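Local coordinates for regulatory protein SWI6 (Saccharomyces cerevisiae, PDB 2XFV), which partners Swi4 in SBF and Mbp1 in MBF, complexes that drive cell-cycle-dependent transcription, and is represented here by its amino-terminal domain, at residues Val5-Leu9 against Leu98-Ala102; Leu9-Ile15 against Ile46-Pro51. Where two conformers were deposited one is given. Residue numbers count along the deposited sequence, not the author numbering.

Interaction 1: residues Val5-Leu9 against Leu98-Ala102; sequences VVRYL and LFQDA
Where a strand meets an irregular segment without backbone-to-backbone hydrogen bonds, side chains can make the contact, as Val5, Arg7 and Leu9 of Val5-Leu9 do here. The strand is extended, and the CA-to-CB bonds of these three residues point toward Leu98-Ala102. The two segments run in opposite directions, with CA separations of 7.3 Å for Arg7 and Leu98 and 7.5 Å for Val5 and Ala102. Leu98 (t, p) brings CD2 to 3.7 Å from Arg7 CB and 4.3 Å from Leu9 CD2, while its carbonyl O accepts a 3.2 Å hydrogen bond from Arg7 NH1. Phe99, chi1 m, turns one ring face to Arg7 CG, which stands 3.7 Å from the centroid of the Phe99 ring, a CH-pi contact, and Val5 CG1 meets the ring edge at CD1, 4.0 Å away. The ring also packs on Leu17 and Leu19 of strand 15-22, so the loop after helix 83-92 helps cover the two-stranded antiparallel hairpin of this Swi6 N-terminal domain. The backbone through Gln100-Ala102 is 3-10, with Ala102 N bonded to Phe99 O at 2.9 Å. Asp101, chi1 p, forms a salt bridge with the m, m Arg7: NH1 to OD1 is 2.8 Å and NH2 to OD2 3.3 Å. Ala102 CB lies 4.2 Å from Val5 CG1, and both residues also pack on Phe105 of the second subunit.

Interaction 2: residues Leu9-Ile15 against Ile46-Pro51; sequences LGPHNEI and INETNP
Ile15, Asn47 and Pro51 show how a hairpin tip can dock on a loop by shape, with no hydrogen bond crossing the contact. Ile15 (m, t) reaches CD1 into the turn of Ile46-Pro51, 3.7 Å from Ile46 O, 3.7 Å from Asn47 O and 3.6 Å from Thr49 O. That turn begins as 3-10 at Ile46-Asn47 and is closed on Ile46 O by Thr49 N (3.1 Å) and Thr49 OG1 (2.6 Å). In the hairpin itself, Leu9 N bonds to Ile15 O (2.8 Å) and Ile15 N to Leu9 O (3.0 Å); Glu14 and Ile15 both face Leu9, a classic beta bulge, and Gly10-Asn13 forms a type I turn. Asn47, chi1 m, lies beside this hairpin, its CA 4.5 Å from that of Gly10, with ND2 3.7 Å from Leu9 CD1 and O 3.6 Å from Pro11 CD. Gly10, at phi/psi 89/163, adopts a conformation that calls for glycine. Pro51 sets CG 3.5 Å from CG of Glu14, whose OE1 accepts a 2.9 Å bond from His12 N.

How the interactions relate
One hairpin can gather sequence-distant loops at different points along its length. Interactions 1 and 2, with centres 14 Å apart, share Leu9: its CD2 meets the loop of interaction 1 and its CD1 that of interaction 2. They also touch through Tyr8, whose CB lies 3.7 Å from Asn13 O and 4.0 Å from Ile15 O. Both segments of interaction 2 fall in sequence between those that interaction 1 brings together, apart from the shared Leu9. Their settings differ: from Leu98-Ala102, Gln100 NE2 hydrogen-bonds to OE2 of Glu84 of the second subunit, whereas no other chain of the assembly touches interaction 2, whose Ile46 instead packs on Ile36 and Tyr40 of helix 34-43.

Interaction 1: residues Val5-Leu9 against Leu98-Ala102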
ATOM      1  N   VAL A   5     -10.814 -13.169  -1.948  1.00 18.12           N
ATOM      2  CA  VAL A   5      -9.740 -13.337  -2.923  0.63 22.45           C
ATOM      3  C   VAL A   5      -8.581 -14.042  -2.230  1.00 18.31           C
ATOM      4  O   VAL A   5      -8.272 -13.766  -1.072  1.00 19.73           O
ATOM      5  CB  VAL A   5      -9.263 -11.986  -3.512  0.63 26.69           C
ATOM      6  CG1 VAL A   5      -8.790 -11.059  -2.409  0.63 21.22           C
ATOM      7  CG2 VAL A   5      -8.155 -12.208  -4.534  0.63 30.01           C
ATOM      8  N   VAL A   6      -7.958 -14.978  -2.934  1.00 23.49           N
ATOM      9  CA  VAL A   6      -6.800 -15.673  -2.369  1.00 27.71           C
ATOM     10  C   VAL A   6      -5.589 -15.572  -3.289  1.00 28.24           C
ATOM     11  O   VAL A   6      -5.714 -15.647  -4.513  1.00 24.36           O
ATOM     12  CB  VAL A   6      -7.103 -17.162  -2.047  1.00 30.35           C
ATOM     13  CG1 VAL A   6      -7.448 -17.935  -3.310  1.00 32.86           C
ATOM     14  CG2 VAL A   6      -5.924 -17.808  -1.327  1.00 29.06           C
ATOM     15  N   ARG A   7      -4.415 -15.393  -2.691  1.00 21.96           N
ATOM     16  CA  ARG A   7      -3.162 -15.390  -3.432  1.00 24.72           C
ATOM     17  C   ARG A   7      -2.180 -16.293  -2.693  1.00 28.94           C
ATOM     18  O   ARG A   7      -2.381 -16.585  -1.517  1.00 26.40           O
ATOM     19  CB  ARG A   7      -2.618 -13.962  -3.536  1.00 34.85           C
ATOM     20  CG  ARG A   7      -3.514 -13.022  -4.337  1.00 27.44           C
ATOM     21  CD  ARG A   7      -3.428 -13.350  -5.833  1.00 38.70           C
ATOM     22  NE  ARG A   7      -4.714 -13.200  -6.517  1.00 44.25           N
ATOM     23  CZ  ARG A   7      -5.198 -12.039  -6.943  1.00 48.26           C
ATOM     24  NH1 ARG A   7      -4.506 -10.926  -6.753  1.00 41.84           N
ATOM     25  NH2 ARG A   7      -6.371 -11.987  -7.559  1.00 50.22           N
ATOM     26  N   TYR A   8      -1.125 -16.732  -3.372  1.00 21.26           N
ATOM     27  CA  TYR A   8      -0.178 -17.685  -2.788  1.00 22.01           C
ATOM     28  C   TYR A   8       1.253 -17.169  -2.848  1.00 26.36           C
ATOM     29  O   TYR A   8       1.629 -16.462  -3.785  1.00 25.72           O
ATOM     30  CB  TYR A   8      -0.257 -19.033  -3.525  1.00 27.49           C
ATOM     31  CG  TYR A   8      -1.632 -19.652  -3.446  1.00 27.40           C
ATOM     32  CD1 TYR A   8      -1.965 -20.523  -2.412  1.00 27.32           C
ATOM     33  CD2 TYR A   8      -2.610 -19.331  -4.380  1.00 28.31           C
ATOM     34  CE1 TYR A   8      -3.234 -21.073  -2.324  1.00 34.55           C
ATOM     35  CE2 TYR A   8      -3.878 -19.882  -4.303  1.00 35.44           C
ATOM     36  CZ  TYR A   8      -4.185 -20.748  -3.272  1.00 33.27           C
ATOM     37  OH  TYR A   8      -5.449 -21.289  -3.192  1.00 35.28           O
ATOM     38  N   LEU A   9       2.056 -17.544  -1.860  1.00 23.90           N
ATOM     39  CA  LEU A   9       3.478 -17.204  -1.878  1.00 26.02           C
ATOM     40  C   LEU A   9       4.326 -18.355  -1.358  1.00 26.50           C
ATOM     41  O   LEU A   9       3.821 -19.455  -1.128  1.00 21.32           O
ATOM     42  CB  LEU A   9       3.748 -15.930  -1.066  1.00 25.15           C
ATOM     43  CG  LEU A   9       3.208 -15.923   0.358  1.00 29.98           C
ATOM     44  CD1 LEU A   9       4.235 -15.369   1.328  1.00 31.95           C
ATOM     45  CD2 LEU A   9       1.918 -15.122   0.412  1.00 29.98           C
ATOM     46  N   LEU A  98       0.973  -7.881  -4.530  1.00 26.90           N
ATOM     47  CA  LEU A  98       0.407  -9.190  -4.839  1.00 33.03           C
ATOM     48  C   LEU A  98      -1.119  -9.132  -4.986  1.00 26.01           C
ATOM     49  O   LEU A  98      -1.690  -9.860  -5.799  1.00 25.85           O
ATOM     50  CB  LEU A  98       0.822 -10.225  -3.783  1.00 29.07           C
ATOM     51  CG  LEU A  98       0.396 -11.681  -4.005  1.00 32.14           C
ATOM     52  CD1 LEU A  98       1.037 -12.250  -5.261  1.00 40.65           C
ATOM     53  CD2 LEU A  98       0.739 -12.531  -2.792  1.00 30.66           C
ATOM     54  N   PHE A  99      -1.763  -8.266  -4.208  1.00 22.73           N
ATOM     55  CA  PHE A  99      -3.219  -8.112  -4.233  1.00 23.60           C
ATOM     56  C   PHE A  99      -3.706  -6.859  -4.973  1.00 26.83           C
ATOM     57  O   PHE A  99      -4.855  -6.451  -4.803  1.00 23.55           O
ATOM     58  CB  PHE A  99      -3.777  -8.084  -2.807  1.00 22.05           C
ATOM     59  CG  PHE A  99      -3.737  -9.419  -2.103  1.00 23.58           C
ATOM     60  CD1 PHE A  99      -4.842 -10.259  -2.115  1.00 23.98           C
ATOM     61  CD2 PHE A  99      -2.599  -9.825  -1.416  1.00 22.51           C
ATOM     62  CE1 PHE A  99      -4.810 -11.489  -1.472  1.00 25.01           C
ATOM     63  CE2 PHE A  99      -2.559 -11.055  -0.767  1.00 21.25           C
ATOM     64  CZ  PHE A  99      -3.666 -11.887  -0.794  1.00 19.57           C
ATOM     65  N   GLN A 100      -2.851  -6.261  -5.800  1.00 23.49           N
ATOM     66  CA  GLN A 100      -3.181  -4.981  -6.444  1.00 24.81           C
ATOM     67  C   GLN A 100      -4.510  -4.962  -7.219  1.00 31.47           C
ATOM     68  O   GLN A 100      -5.232  -3.965  -7.189  1.00 28.08           O
ATOM     69  CB  GLN A 100      -2.021  -4.484  -7.326  1.00 27.73           C
ATOM     70  CG  GLN A 100      -1.708  -5.338  -8.566  1.00 36.62           C
ATOM     71  CD  GLN A 100      -0.351  -5.007  -9.210  1.00 54.05           C
ATOM     72  OE1 GLN A 100      -0.247  -4.105 -10.046  1.00 54.97           O
ATOM     73  NE2 GLN A 100       0.689  -5.751  -8.830  1.00 54.50           N
ATOM     74  N   ASP A 101      -4.842  -6.057  -7.897  1.00 25.68           N
ATOM     75  CA  ASP A 101      -6.051  -6.082  -8.715  0.53 27.94           C
ATOM     76  C   ASP A 101      -7.331  -6.181  -7.883  1.00 27.73           C
ATOM     77  O   ASP A 101      -8.431  -6.062  -8.421  1.00 29.59           O
ATOM     78  CB  ASP A 101      -6.001  -7.215  -9.744  0.53 32.42           C
ATOM     79  CG  ASP A 101      -6.051  -8.587  -9.103  0.53 34.61           C
ATOM     80  OD1 ASP A 101      -5.666  -8.705  -7.924  0.53 40.30           O
ATOM     81  OD2 ASP A 101      -6.474  -9.549  -9.778  0.53 47.63           O
ATOM     82  N   ALA A 102      -7.185  -6.389  -6.572  1.00 22.79           N
ATOM     83  CA  ALA A 102      -8.333  -6.481  -5.673  1.00 27.46           C
ATOM     84  C   ALA A 102      -8.682  -5.145  -5.017  1.00 32.11           C
ATOM     85  O   ALA A 102      -9.631  -5.061  -4.233  1.00 27.53           O
ATOM     86  CB  ALA A 102      -8.093  -7.553  -4.601  1.00 29.34           C
TER

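Interaction 2: residues Leu9-Ile15 against Ile46-Pro51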
ATOM      1  N   LEU A   9       2.056 -17.544  -1.860  1.00 23.90           N
ATOM      2  CA  LEU A   9       3.478 -17.204  -1.878  1.00 26.02           C
ATOM      3  C   LEU A   9       4.326 -18.355  -1.358  1.00 26.50           C
ATOM      4  O   LEU A   9       3.821 -19.455  -1.128  1.00 21.32           O
ATOM      5  CB  LEU A   9       3.748 -15.930  -1.066  1.00 25.15           C
ATOM      6  CG  LEU A   9       3.208 -15.923   0.358  1.00 29.98           C
ATOM      7  CD1 LEU A   9       4.235 -15.369   1.328  1.00 31.95           C
ATOM      8  CD2 LEU A   9       1.918 -15.122   0.412  1.00 29.98           C
ATOM      9  N   GLY A  10       5.617 -18.099  -1.169  1.00 24.86           N
ATOM     10  CA  GLY A  10       6.554 -19.151  -0.815  1.00 23.02           C
ATOM     11  C   GLY A  10       7.149 -19.808  -2.051  1.00 29.08           C
ATOM     12  O   GLY A  10       6.609 -19.686  -3.155  1.00 28.14           O
ATOM     13  N   PRO A  11       8.265 -20.530  -1.870  1.00 29.29           N
ATOM     14  CA  PRO A  11       9.019 -21.089  -2.999  1.00 34.72           C
ATOM     15  C   PRO A  11       8.216 -22.089  -3.836  1.00 33.27           C
ATOM     16  O   PRO A  11       8.542 -22.297  -5.001  1.00 30.14           O
ATOM     17  CB  PRO A  11      10.223 -21.767  -2.325  1.00 33.24           C
ATOM     18  CG  PRO A  11       9.806 -22.008  -0.928  1.00 36.31           C
ATOM     19  CD  PRO A  11       8.867 -20.879  -0.572  1.00 29.77           C
ATOM     20  N   HIS A  12       7.170 -22.678  -3.263  1.00 30.78           N
ATOM     21  CA  HIS A  12       6.346 -23.626  -4.005  1.00 27.52           C
ATOM     22  C   HIS A  12       4.870 -23.218  -4.027  1.00 24.05           C
ATOM     23  O   HIS A  12       3.998 -24.056  -4.247  1.00 28.74           O
ATOM     24  CB  HIS A  12       6.504 -25.036  -3.425  1.00 29.51           C
ATOM     25  CG  HIS A  12       7.920 -25.516  -3.395  1.00 39.67           C
ATOM     26  ND1 HIS A  12       8.677 -25.537  -2.243  1.00 43.24           N
ATOM     27  CD2 HIS A  12       8.723 -25.983  -4.380  1.00 42.69           C
ATOM     28  CE1 HIS A  12       9.883 -25.998  -2.519  1.00 44.67           C
ATOM     29  NE2 HIS A  12       9.937 -26.276  -3.809  1.00 45.99           N
ATOM     30  N   ASN A  13       4.606 -21.928  -3.812  1.00 22.01           N
ATOM     31  CA  ASN A  13       3.245 -21.396  -3.777  1.00 22.60           C
ATOM     32  C   ASN A  13       2.398 -22.154  -2.764  1.00 28.70           C
ATOM     33  O   ASN A  13       1.214 -22.398  -2.993  1.00 25.18           O
ATOM     34  CB  ASN A  13       2.598 -21.462  -5.168  1.00 28.90           C
ATOM     35  CG  ASN A  13       3.343 -20.625  -6.198  1.00 36.88           C
ATOM     36  OD1 ASN A  13       3.557 -21.052  -7.335  1.00 37.92           O
ATOM     37  ND2 ASN A  13       3.749 -19.433  -5.798  1.00 33.43           N
ATOM     38  N   GLU A  14       3.020 -22.516  -1.645  1.00 26.77           N
ATOM     39  CA  GLU A  14       2.370 -23.349  -0.635  1.00 27.99           C
ATOM     40  C   GLU A  14       1.725 -22.534   0.505  1.00 26.90           C
ATOM     41  O   GLU A  14       0.990 -23.081   1.337  1.00 25.07           O
ATOM     42  CB  GLU A  14       3.374 -24.375  -0.081  1.00 31.98           C
ATOM     43  CG  GLU A  14       4.421 -23.806   0.905  1.00 36.41           C
ATOM     44  CD  GLU A  14       5.714 -23.311   0.244  1.00 41.93           C
ATOM     45  OE1 GLU A  14       5.660 -22.604  -0.780  1.00 29.56           O
ATOM     46  OE2 GLU A  14       6.796 -23.618   0.775  1.00 59.18           O
ATOM     47  N   ILE A  15       1.993 -21.231   0.540  1.00 19.75           N
ATOM     48  CA  ILE A  15       1.474 -20.378   1.611  1.00 18.84           C
ATOM     49  C   ILE A  15       0.351 -19.484   1.111  1.00 21.48           C
ATOM     50  O   ILE A  15       0.585 -18.579   0.312  1.00 23.18           O
ATOM     51  CB  ILE A  15       2.571 -19.458   2.194  1.00 22.63           C
ATOM     52  CG1 ILE A  15       3.799 -20.261   2.612  1.00 24.86           C
ATOM     53  CG2 ILE A  15       2.027 -18.672   3.380  1.00 20.98           C
ATOM     54  CD1 ILE A  15       5.065 -19.420   2.656  1.00 28.51           C
ATOM     55  N   ILE A  46       8.574 -13.811   5.455  1.00 22.72           N
ATOM     56  CA  ILE A  46       7.291 -14.497   5.358  1.00 25.26           C
ATOM     57  C   ILE A  46       7.317 -15.699   4.422  1.00 24.33           C
ATOM     58  O   ILE A  46       6.421 -16.562   4.484  1.00 22.40           O
ATOM     59  CB  ILE A  46       6.155 -13.536   4.950  1.00 26.36           C
ATOM     60  CG1 ILE A  46       6.401 -12.966   3.553  1.00 30.69           C
ATOM     61  CG2 ILE A  46       6.029 -12.405   5.975  1.00 28.58           C
ATOM     62  CD1 ILE A  46       5.272 -12.075   3.068  1.00 35.25           C
ATOM     63  N   ASN A  47       8.330 -15.757   3.554  1.00 24.67           N
ATOM     64  CA  ASN A  47       8.435 -16.860   2.600  1.00 27.11           C
ATOM     65  C   ASN A  47       8.790 -18.183   3.267  1.00 32.30           C
ATOM     66  O   ASN A  47       8.730 -19.229   2.629  1.00 32.34           O
ATOM     67  CB  ASN A  47       9.432 -16.546   1.477  1.00 31.05           C
ATOM     68  CG  ASN A  47       9.002 -15.360   0.639  1.00 45.43           C
ATOM     69  OD1 ASN A  47       9.772 -14.422   0.428  1.00 59.72           O
ATOM     70  ND2 ASN A  47       7.763 -15.385   0.172  1.00 43.04           N
ATOM     71  N   GLU A  48       9.165 -18.143   4.544  1.00 31.95           N
ATOM     72  CA  GLU A  48       9.426 -19.389   5.261  1.00 40.56           C
ATOM     73  C   GLU A  48       8.305 -19.767   6.235  1.00 38.22           C
ATOM     74  O   GLU A  48       8.489 -20.635   7.094  1.00 33.26           O
ATOM     75  CB  GLU A  48      10.795 -19.374   5.957  1.00 41.25           C
ATOM     76  CG  GLU A  48      10.978 -18.312   7.027  1.00 41.31           C
ATOM     77  CD  GLU A  48      12.399 -18.289   7.583  1.00 43.22           C
ATOM     78  OE1 GLU A  48      13.133 -19.280   7.385  1.00 56.03           O
ATOM     79  OE2 GLU A  48      12.780 -17.280   8.215  1.00 41.39           O
ATOM     80  N   THR A  49       7.144 -19.128   6.083  1.00 28.22           N
ATOM     81  CA  THR A  49       5.954 -19.512   6.848  1.00 24.74           C
ATOM     82  C   THR A  49       5.659 -20.990   6.652  1.00 31.73           C
ATOM     83  O   THR A  49       5.679 -21.506   5.531  1.00 29.88           O
ATOM     84  CB  THR A  49       4.704 -18.689   6.451  1.00 23.46           C
ATOM     85  OG1 THR A  49       4.993 -17.294   6.587  1.00 22.36           O
ATOM     86  CG2 THR A  49       3.503 -19.033   7.357  1.00 23.79           C
ATOM     87  N   ASN A  50       5.399 -21.679   7.754  1.00 27.74           N
ATOM     88  CA  ASN A  50       5.046 -23.088   7.695  1.00 32.06           C
ATOM     89  C   ASN A  50       3.560 -23.193   7.382  1.00 33.31           C
ATOM     90  O   ASN A  50       2.732 -22.695   8.137  1.00 33.16           O
ATOM     91  CB  ASN A  50       5.367 -23.756   9.036  1.00 42.44           C
ATOM     92  CG  ASN A  50       5.195 -25.265   9.003  1.00 52.20           C
ATOM     93  OD1 ASN A  50       4.474 -25.808   8.165  1.00 45.33           O
ATOM     94  ND2 ASN A  50       5.859 -25.950   9.931  1.00 60.00           N
ATOM     95  N   PRO A  51       3.216 -23.829   6.253  1.00 42.25           N
ATOM     96  CA  PRO A  51       1.801 -23.966   5.890  1.00 41.77           C
ATOM     97  C   PRO A  51       1.029 -24.751   6.952  1.00 37.24           C
ATOM     98  O   PRO A  51      -0.192 -24.611   7.057  1.00 41.27           O
ATOM     99  CB  PRO A  51       1.843 -24.769   4.579  1.00 45.96           C
ATOM    100  CG  PRO A  51       3.238 -24.646   4.076  1.00 47.30           C
ATOM    101  CD  PRO A  51       4.109 -24.488   5.284  1.00 47.62           C
TER